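Local coordinates for protein F420-dependent methylenetetrahydromethanopterin dehydrogenase (Methanopyrus kandleri, PDB 3IQE) that catalyses the reversible, coenzyme F420-dependent reduction of methenyl-tetrahydromethanopterin to methylene-tetrahydromethanopterin in methanogenesis from carbon dioxide, at residues 68-73 / 94-99. Residues are numbered along the deposited sequence; the frame is centred on the assembly and turned at random.
Sequences IVYGGP and AVIIGD. With F42 (coenzyme f420), chain H.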
loop_
_atom_site.group_PDB
_atom_site.type_symbol
_atom_site.label_atom_id
_atom_site.label_comp_id
_atom_site.label_asym_id
_atom_site.label_seq_id
_atom_site.Cartn_x
_atom_site.Cartn_y
_atom_site.Cartn_z
ATOM N N ILE A 68 -28.105 -7.098 33.389
ATOM C CA ILE A 68 -28.477 -6.357 32.197
ATOM C C ILE A 68 -27.358 -5.426 31.749
ATOM O O ILE A 68 -26.570 -4.949 32.563
ATOM C CB ILE A 68 -29.698 -5.504 32.420
ATOM C CG1 ILE A 68 -30.792 -6.294 33.098
ATOM C CG2 ILE A 68 -30.237 -4.992 31.102
ATOM C CD1 ILE A 68 -32.033 -5.443 33.429
ATOM N N VAL A 69 -27.302 -5.174 30.448
ATOM C CA VAL A 69 -26.309 -4.284 29.845
ATOM C C VAL A 69 -27.032 -3.274 28.958
ATOM O O VAL A 69 -27.835 -3.659 28.103
ATOM C CB VAL A 69 -25.297 -5.031 28.949
ATOM C CG1 VAL A 69 -24.332 -4.048 28.369
ATOM C CG2 VAL A 69 -24.542 -6.129 29.704
ATOM N N TYR A 70 -26.769 -1.991 29.179
ATOM C CA TYR A 70 -27.275 -0.937 28.306
ATOM C C TYR A 70 -26.109 -0.403 27.546
ATOM O O TYR A 70 -25.120 -0.002 28.141
ATOM C CB TYR A 70 -27.905 0.203 29.093
ATOM C CG TYR A 70 -28.355 1.353 28.206
ATOM C CD1 TYR A 70 -27.530 2.451 27.959
ATOM C CD2 TYR A 70 -29.599 1.329 27.601
ATOM C CE1 TYR A 70 -27.948 3.498 27.127
ATOM C CE2 TYR A 70 -30.032 2.373 26.801
ATOM C CZ TYR A 70 -29.205 3.439 26.551
ATOM O OH TYR A 70 -29.673 4.442 25.731
ATOM N N GLY A 71 -26.205 -0.426 26.229
ATOM C CA GLY A 71 -25.103 -0.020 25.405
ATOM C C GLY A 71 -25.545 1.010 24.403
ATOM O O GLY A 71 -26.535 0.847 23.695
ATOM N N GLY A 72 -24.798 2.082 24.332
ATOM C CA GLY A 72 -25.213 3.181 23.497
ATOM C C GLY A 72 -24.351 4.388 23.726
ATOM O O GLY A 72 -23.518 4.426 24.646
ATOM N N PRO A 73 -24.533 5.378 22.874
ATOM C CA PRO A 73 -23.802 6.611 22.946
ATOM C C PRO A 73 -24.121 7.441 24.179
ATOM O O PRO A 73 -25.251 7.414 24.688
ATOM C CB PRO A 73 -24.264 7.371 21.698
ATOM C CG PRO A 73 -24.827 6.366 20.811
ATOM C CD PRO A 73 -25.370 5.290 21.678
ATOM N N ALA A 94 -26.665 -4.032 36.619
ATOM C CA ALA A 94 -26.641 -3.445 35.263
ATOM C C ALA A 94 -25.336 -2.719 34.935
ATOM O O ALA A 94 -24.751 -2.027 35.769
ATOM C CB ALA A 94 -27.831 -2.494 35.095
ATOM N N VAL A 95 -24.908 -2.853 33.687
ATOM C CA VAL A 95 -23.644 -2.310 33.242
ATOM C C VAL A 95 -23.927 -1.393 32.072
ATOM O O VAL A 95 -24.728 -1.714 31.201
ATOM C CB VAL A 95 -22.726 -3.427 32.790
ATOM C CG1 VAL A 95 -21.490 -2.858 32.130
ATOM C CG2 VAL A 95 -22.353 -4.328 33.952
ATOM N N ILE A 96 -23.255 -0.261 32.037
ATOM C CA ILE A 96 -23.479 0.712 30.998
ATOM C C ILE A 96 -22.234 0.754 30.137
ATOM O O ILE A 96 -21.149 0.951 30.639
ATOM C CB ILE A 96 -23.646 2.102 31.559
ATOM C CG1 ILE A 96 -24.795 2.121 32.582
ATOM C CG2 ILE A 96 -23.872 3.082 30.423
ATOM C CD1 ILE A 96 -26.123 1.822 32.004
ATOM N N ILE A 97 -22.420 0.579 28.844
ATOM C CA ILE A 97 -21.352 0.726 27.859
ATOM C C ILE A 97 -21.567 2.046 27.157
ATOM O O ILE A 97 -22.646 2.303 26.632
ATOM C CB ILE A 97 -21.467 -0.361 26.795
ATOM C CG1 ILE A 97 -21.418 -1.734 27.443
ATOM C CG2 ILE A 97 -20.385 -0.233 25.764
ATOM C CD1 ILE A 97 -20.085 -2.336 27.484
ATOM N N GLY A 98 -20.541 2.881 27.118
ATOM C CA GLY A 98 -20.700 4.217 26.579
ATOM C C GLY A 98 -19.385 4.647 25.978
ATOM O O GLY A 98 -18.453 3.852 25.913
ATOM N N ASP A 99 -19.343 5.893 25.507
ATOM C CA ASP A 99 -18.151 6.491 24.922
ATOM C C ASP A 99 -17.602 7.611 25.828
ATOM O O ASP A 99 -17.935 7.673 27.017
ATOM C CB ASP A 99 -18.416 6.972 23.485
ATOM C CG ASP A 99 -19.545 7.990 23.385
ATOM O OD1 ASP A 99 -19.442 8.902 22.517
ATOM O OD2 ASP A 99 -20.499 7.925 24.174
HETATM N N1 F42 H . -27.330 10.333 18.588
HETATM C C2 F42 H . -28.370 9.512 18.336
HETATM O O2 F42 H . -29.520 9.990 18.284
HETATM N N3 F42 H . -28.147 8.295 17.786
HETATM C C4 F42 H . -26.884 7.800 17.689
HETATM O O4 F42 H . -26.727 6.581 17.460
HETATM C C4A F42 H . -25.814 8.606 18.067
HETATM C C5 F42 H . -24.484 8.289 17.825
HETATM C C5A F42 H . -23.561 8.790 18.743
HETATM C C6 F42 H . -22.319 8.197 18.941
HETATM C C7 F42 H . -21.436 8.720 19.875
HETATM C C8 F42 H . -21.791 9.844 20.614
HETATM O O8M F42 H . -20.940 10.347 21.538
HETATM C C9 F42 H . -23.031 10.440 20.421
HETATM C C9A F42 H . -23.909 9.909 19.491
HETATM N N10 F42 H . -25.093 10.476 19.296
HETATM C C10 F42 H . -26.091 9.795 18.716
HETATM C "C1'" F42 H . -25.232 11.913 19.534
HETATM C "C2'" F42 H . -25.793 12.083 20.937
HETATM O "O2'" F42 H . -27.065 11.428 21.002
HETATM C "C3'" F42 H . -25.935 13.551 21.299
HETATM O "O3'" F42 H . -26.703 14.250 20.319
HETATM C "C4'" F42 H . -24.594 14.243 21.373
HETATM O "O4'" F42 H . -23.768 13.600 22.344
HETATM C "C5'" F42 H . -24.796 15.701 21.770
HETATM O "O5'" F42 H . -23.699 16.072 22.592
HETATM P P F42 H . -23.881 16.842 23.993
HETATM O O1P F42 H . -25.185 16.319 24.562
HETATM O O2P F42 H . -22.639 16.498 24.781
HETATM O O3P F42 H . -23.954 18.297 23.579
#
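Strands 68-71 and 94-98 pair in parallel as neighbours inside the buried central sheet, and the loops after their C-terminal ends run to the deazaflavin of coenzyme F420. Backbone bonds alternate between the strands: Val95 N to Ile68 O and Tyr70 N to Val95 O, both 2.9 Å, then Ile97 N to Tyr70 O, almost straight (172°). A longer last one joins Gly72 N to Ile97 O at 3.2 Å. On the face carrying Val69, Val95 and Ile97, a chi1 of 180° sets the CG1 methyl of Val69 opposite the backbone N and beside its carbonyl carbon, where it meets Ile97 CG1 at 3.8 Å; Phe161 of helix 153-169 packs against all three side chains. Helix 78-89, which links the two strands as a beta-alpha-beta crossover, packs on the face of Ile68 and Tyr70, touching the Tyr70 side chain through Pro80, Ala83 and Leu87. There Ile96 CD1 reaches Tyr70 CB at 3.8 Å and approaches the phenol ring obliquely. Beyond the strands, Pro73 lies against the deazaflavin with CB 3.4 Å from F42 C5A. Asp99 comes up to the same ring system, its OD1 at a doubtfully short 2.3 Å from F42 O8M, while OD2 accepts a hydrogen bond from Asn74 N.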